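PDB 3IF2: aminotransferase, which binds pyridoxal 5'-phosphate and probably transfers amino groups between amino acids and keto acids, perhaps as a valine-pyruvate transaminase. Local coordinates for residues A47-E50 with L51-E54; T309-G312 with A313-A316. All coordinates share one frame; numbering follows the deposited sequence.

Contact 1: A47-E50 with L51-E54; sequences AVNE and LFLE
Val48 and Phe52 meet one turn apart near the start of the amphipathic alpha-helix 46-60. Three i to i+4 backbone bonds hold this stretch: Phe52 N to Val48 O, Leu53 N to Asn49 O at 2.8 Å, and Glu54 N to Glu50 O. The bond from Leu51 N to Ala47 O is long and weak at 3.4 Å.

Apolar contact comes from Val48 and Phe52, whose side chains run alongside each other and point the same way. CG1 of Val48, anti to the backbone N (chi1 177°), touches the ring, 3.2 Å from Phe52 CE2 and a little farther from CZ. Bulky apolar residues suit this side of the helix, because Val48 packs on Leu328 and Ile333 of helix 324-351, and Phe52 on Leu319 of helix 311-321 and on Ile73 of the second subunit.

The polar groups differ in setting. Glu54, exposed, sends OE2 to a salt bridge with Arg324, while the amide of Asn49, a buried residue, is turned 43° from the Phe52 ring, its OD1 3.9 Å from CD2. One face of that ring lies against the helix backbone, with Val48 O 3.4 Å from Phe52 CG.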
ATOM      1  N   ALA A  47      -4.537 -20.891  19.643  1.00 31.66           N
ATOM      2  CA  ALA A  47      -4.438 -21.998  18.685  1.00 31.30           C
ATOM      3  C   ALA A  47      -4.027 -21.503  17.299  1.00 31.60           C
ATOM      4  O   ALA A  47      -3.297 -22.198  16.615  1.00 31.99           O
ATOM      5  CB  ALA A  47      -5.718 -22.803  18.611  1.00 29.90           C
ATOM      6  N   VAL A  48      -4.471 -20.293  16.928  1.00 30.98           N
ATOM      7  CA  VAL A  48      -4.152 -19.671  15.648  1.00 31.08           C
ATOM      8  C   VAL A  48      -2.680 -19.253  15.582  1.00 31.19           C
ATOM      9  O   VAL A  48      -2.005 -19.492  14.588  1.00 29.99           O
ATOM     10  CB  VAL A  48      -5.056 -18.414  15.355  1.00 31.05           C
ATOM     11  CG1 VAL A  48      -4.648 -17.751  14.046  1.00 30.84           C
ATOM     12  CG2 VAL A  48      -6.543 -18.793  15.314  1.00 30.05           C
ATOM     13  N   ASN A  49      -2.213 -18.602  16.637  1.00 31.29           N
ATOM     14  CA  ASN A  49      -0.835 -18.157  16.718  1.00 31.28           C
ATOM     15  C   ASN A  49       0.186 -19.292  16.795  1.00 33.32           C
ATOM     16  O   ASN A  49       1.313 -19.147  16.276  1.00 34.29           O
ATOM     17  CB  ASN A  49      -0.687 -17.150  17.851  1.00 30.83           C
ATOM     18  CG  ASN A  49      -1.431 -15.841  17.551  1.00 30.21           C
ATOM     19  OD1 ASN A  49      -1.608 -15.474  16.392  1.00 27.49           O
ATOM     20  ND2 ASN A  49      -1.878 -15.154  18.601  1.00 29.72           N
ATOM     21  N   GLU A  50      -0.193 -20.405  17.428  1.00 33.46           N
ATOM     22  CA  GLU A  50       0.641 -21.607  17.424  1.00 33.74           C
ATOM     23  C   GLU A  50       0.852 -22.120  16.000  1.00 32.98           C
ATOM     24  O   GLU A  50       1.990 -22.474  15.648  1.00 32.46           O
ATOM     25  CB  GLU A  50       0.033 -22.706  18.308  1.00 35.31           C
ATOM     26  CG  GLU A  50       0.308 -22.474  19.781  1.00 37.07           C
ATOM     27  CD  GLU A  50      -0.723 -23.071  20.726  1.00 38.77           C
ATOM     28  OE1 GLU A  50      -1.598 -23.874  20.312  1.00 38.88           O
ATOM     29  OE2 GLU A  50      -0.648 -22.695  21.920  1.00 40.85           O
ATOM     30  N   LEU A  51      -0.227 -22.182  15.203  1.00 31.74           N
ATOM     31  CA  LEU A  51      -0.112 -22.623  13.801  1.00 32.52           C
ATOM     32  C   LEU A  51       0.731 -21.642  12.963  1.00 32.60           C
ATOM     33  O   LEU A  51       1.563 -22.064  12.151  1.00 32.63           O
ATOM     34  CB  LEU A  51      -1.478 -22.831  13.156  1.00 33.11           C
ATOM     35  CG  LEU A  51      -1.543 -23.209  11.657  1.00 33.47           C
ATOM     36  CD1 LEU A  51      -0.617 -24.382  11.273  1.00 33.67           C
ATOM     37  CD2 LEU A  51      -2.989 -23.498  11.289  1.00 33.31           C
ATOM     38  N   PHE A  52       0.486 -20.347  13.164  1.00 32.09           N
ATOM     39  CA  PHE A  52       1.260 -19.313  12.520  1.00 32.23           C
ATOM     40  C   PHE A  52       2.743 -19.388  12.879  1.00 31.72           C
ATOM     41  O   PHE A  52       3.578 -19.294  11.977  1.00 32.76           O
ATOM     42  CB  PHE A  52       0.713 -17.894  12.809  1.00 32.24           C
ATOM     43  CG  PHE A  52      -0.640 -17.573  12.156  1.00 32.15           C
ATOM     44  CD1 PHE A  52      -1.099 -18.209  10.972  1.00 31.44           C
ATOM     45  CD2 PHE A  52      -1.400 -16.529  12.668  1.00 31.93           C
ATOM     46  CE1 PHE A  52      -2.323 -17.871  10.399  1.00 31.38           C
ATOM     47  CE2 PHE A  52      -2.625 -16.180  12.075  1.00 32.44           C
ATOM     48  CZ  PHE A  52      -3.080 -16.858  10.935  1.00 31.63           C
ATOM     49  N   LEU A  53       3.063 -19.573  14.161  1.00 30.69           N
ATOM     50  CA  LEU A  53       4.470 -19.656  14.603  1.00 31.12           C
ATOM     51  C   LEU A  53       5.179 -20.847  13.985  1.00 31.56           C
ATOM     52  O   LEU A  53       6.316 -20.726  13.542  1.00 32.69           O
ATOM     53  CB  LEU A  53       4.595 -19.711  16.143  1.00 30.64           C
ATOM     54  CG  LEU A  53       5.991 -19.549  16.747  1.00 29.72           C
ATOM     55  CD1 LEU A  53       6.784 -18.382  16.095  1.00 28.84           C
ATOM     56  CD2 LEU A  53       5.894 -19.405  18.247  1.00 28.59           C
ATOM     57  N   GLU A  54       4.487 -21.983  13.934  1.00 32.20           N
ATOM     58  CA  GLU A  54       4.993 -23.204  13.281  1.00 32.92           C
ATOM     59  C   GLU A  54       5.298 -22.954  11.806  1.00 31.14           C
ATOM     60  O   GLU A  54       6.365 -23.327  11.320  1.00 31.13           O
ATOM     61  CB  GLU A  54       3.983 -24.352  13.439  1.00 33.98           C
ATOM     62  CG  GLU A  54       4.186 -25.603  12.573  1.00 35.08           C
ATOM     63  CD  GLU A  54       3.033 -26.563  12.756  1.00 37.03           C
ATOM     64  OE1 GLU A  54       2.868 -27.068  13.890  1.00 38.52           O
ATOM     65  OE2 GLU A  54       2.282 -26.794  11.782  1.00 38.42           O
TER

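Contact 2: T309-G312 with A313-A316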
ATOM      1  N   THR A 309       2.657  -6.237  -0.946  1.00 37.80           N
ATOM      2  CA  THR A 309       3.386  -6.932   0.113  1.00 38.74           C
ATOM      3  C   THR A 309       3.293  -8.434  -0.078  1.00 38.15           C
ATOM      4  O   THR A 309       2.349  -8.912  -0.713  1.00 37.92           O
ATOM      5  CB  THR A 309       2.858  -6.487   1.483  1.00 39.25           C
ATOM      6  OG1 THR A 309       3.849  -6.765   2.450  1.00 42.98           O
ATOM      7  CG2 THR A 309       1.565  -7.148   1.834  1.00 37.87           C
ATOM      8  N   ARG A 310       4.279  -9.184   0.402  1.00 38.58           N
ATOM      9  CA  ARG A 310       4.212 -10.643   0.220  1.00 39.34           C
ATOM     10  C   ARG A 310       4.402 -11.543   1.424  1.00 38.38           C
ATOM     11  O   ARG A 310       4.198 -12.750   1.289  1.00 38.97           O
ATOM     12  CB  ARG A 310       5.080 -11.073  -0.962  1.00 40.07           C
ATOM     13  CG  ARG A 310       6.539 -10.843  -0.834  1.00 40.62           C
ATOM     14  CD  ARG A 310       7.251 -11.013  -2.183  1.00 40.67           C
ATOM     15  NE  ARG A 310       7.076 -12.349  -2.757  1.00 41.40           N
ATOM     16  CZ  ARG A 310       7.788 -12.887  -3.754  1.00 41.36           C
ATOM     17  NH1 ARG A 310       8.826 -12.262  -4.305  1.00 41.73           N
ATOM     18  NH2 ARG A 310       7.473 -14.115  -4.175  1.00 41.70           N
ATOM     19  N   PHE A 311       4.658 -10.996   2.602  1.00 36.76           N
ATOM     20  CA  PHE A 311       4.910 -11.878   3.702  1.00 37.71           C
ATOM     21  C   PHE A 311       3.668 -12.573   4.240  1.00 37.35           C
ATOM     22  O   PHE A 311       3.765 -13.706   4.758  1.00 36.42           O
ATOM     23  CB  PHE A 311       5.807 -11.280   4.801  1.00 39.33           C
ATOM     24  CG  PHE A 311       6.716 -12.315   5.355  1.00 41.78           C
ATOM     25  CD1 PHE A 311       7.907 -12.636   4.668  1.00 43.42           C
ATOM     26  CD2 PHE A 311       6.322 -13.104   6.425  1.00 43.30           C
ATOM     27  CE1 PHE A 311       8.734 -13.685   5.102  1.00 44.64           C
ATOM     28  CE2 PHE A 311       7.141 -14.159   6.886  1.00 44.41           C
ATOM     29  CZ  PHE A 311       8.343 -14.457   6.217  1.00 44.70           C
ATOM     30  N   GLY A 312       2.516 -11.911   4.111  1.00 37.33           N
ATOM     31  CA  GLY A 312       1.244 -12.516   4.445  1.00 37.61           C
ATOM     32  C   GLY A 312       1.010 -13.711   3.526  1.00 38.05           C
ATOM     33  O   GLY A 312       0.648 -14.806   3.993  1.00 39.24           O
ATOM     34  N   ALA A 313       1.245 -13.493   2.231  1.00 37.89           N
ATOM     35  CA  ALA A 313       1.202 -14.539   1.202  1.00 38.12           C
ATOM     36  C   ALA A 313       2.117 -15.717   1.560  1.00 37.63           C
ATOM     37  O   ALA A 313       1.726 -16.861   1.433  1.00 38.31           O
ATOM     38  CB  ALA A 313       1.614 -13.958  -0.174  1.00 36.93           C
ATOM     39  N   ALA A 314       3.327 -15.412   2.016  1.00 37.26           N
ATOM     40  CA  ALA A 314       4.315 -16.435   2.361  1.00 36.66           C
ATOM     41  C   ALA A 314       3.801 -17.356   3.470  1.00 36.81           C
ATOM     42  O   ALA A 314       3.911 -18.571   3.343  1.00 36.65           O
ATOM     43  CB  ALA A 314       5.649 -15.808   2.721  1.00 34.84           C
ATOM     44  N   ILE A 315       3.211 -16.786   4.522  1.00 37.38           N
ATOM     45  CA  ILE A 315       2.639 -17.596   5.609  1.00 37.66           C
ATOM     46  C   ILE A 315       1.444 -18.409   5.120  1.00 36.82           C
ATOM     47  O   ILE A 315       1.375 -19.615   5.386  1.00 38.14           O
ATOM     48  CB  ILE A 315       2.180 -16.762   6.877  1.00 38.60           C
ATOM     49  CG1 ILE A 315       3.286 -16.597   7.907  1.00 39.41           C
ATOM     50  CG2 ILE A 315       1.106 -17.512   7.685  1.00 39.06           C
ATOM     51  CD1 ILE A 315       4.478 -16.044   7.395  1.00 40.43           C
ATOM     52  N   ALA A 316       0.530 -17.746   4.417  1.00 35.17           N
ATOM     53  CA  ALA A 316      -0.756 -18.336   4.040  1.00 33.88           C
ATOM     54  C   ALA A 316      -0.711 -19.372   2.936  1.00 32.89           C
ATOM     55  O   ALA A 316      -1.580 -20.258   2.911  1.00 32.56           O
ATOM     56  CB  ALA A 316      -1.756 -17.238   3.693  1.00 33.80           C
TER
HETATM   57  O   HOH W   1       1.324 -10.389   1.620  1.00 36.27           O
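Arg310 O accepts a hydrogen bond from Ala314 N at 2.9 Å, making the first i to i+4 bond of helix 311-321, Arg310 being the N-cap. The donor lies in the carbonyl plane, as does Ala316 N against Gly312 O. Between them, Ile315 N reaches Phe311 O at 3.1 Å, tilted 31° from the plane of the Phe311 carbonyl. At the first turn a water accepts a hydrogen bond from Ala313 N at 3.2 Å and donates a weak bond to Thr309 O, linking the helix start to the incoming loop.

Among the side chains, Phe311 meets both Ala314 and Ile315. Its ring leans toward the next turn, and Ala314 CB sits 4.3 Å above its plane, over the centre of one face. Ile315 crosses the ring obliquely, and its CD1, carried back by chi2 of 54°, comes 3.3 Å from Phe311 CE2. The small methyl of Ala314 suits a place against an aromatic face, and the other alanines allow close approach of neighbours. The guanidinium of Arg310 is engaged away from this turn, by a salt bridge from NH2 to Asp85 and a hydrogen bond from NH1 to Asn78 O.

At the dimer interface the Phe311 ring meets Phe311 of the second subunit, their planes about 10° apart. This helix start lies beside the cofactor region, the Arg310 side chain about 6 Å from that of Tyr79, which binds pyridoxal 5'-phosphate. Within the chain, helix 71-77 packs on Phe311 and Ala314, helix 46-60 on Ala314 and Ile315, and Phe88 of helix 86-100 on Ala313 and Ala316.

How the contacts relate
Coming from the N terminus, the chain forms contact 1 within helix 46-60, then passes through the strands of the large mixed sheet and the residues that bind the cofactor before forming contact 2 at the start of helix 311-321. Each contact spans one continuous helical stretch, closing helical turns rather than a long loop; the two follow in series, neither nesting nor crossing. Their centres lie 15 Å apart, and they touch where Phe52 CD1 packs 4.0 Å from Ile315 CG2. This joins an early helix to one more than 250 residues later. Both contacts also reach the second subunit, so the paired helices contribute to the dimer interface.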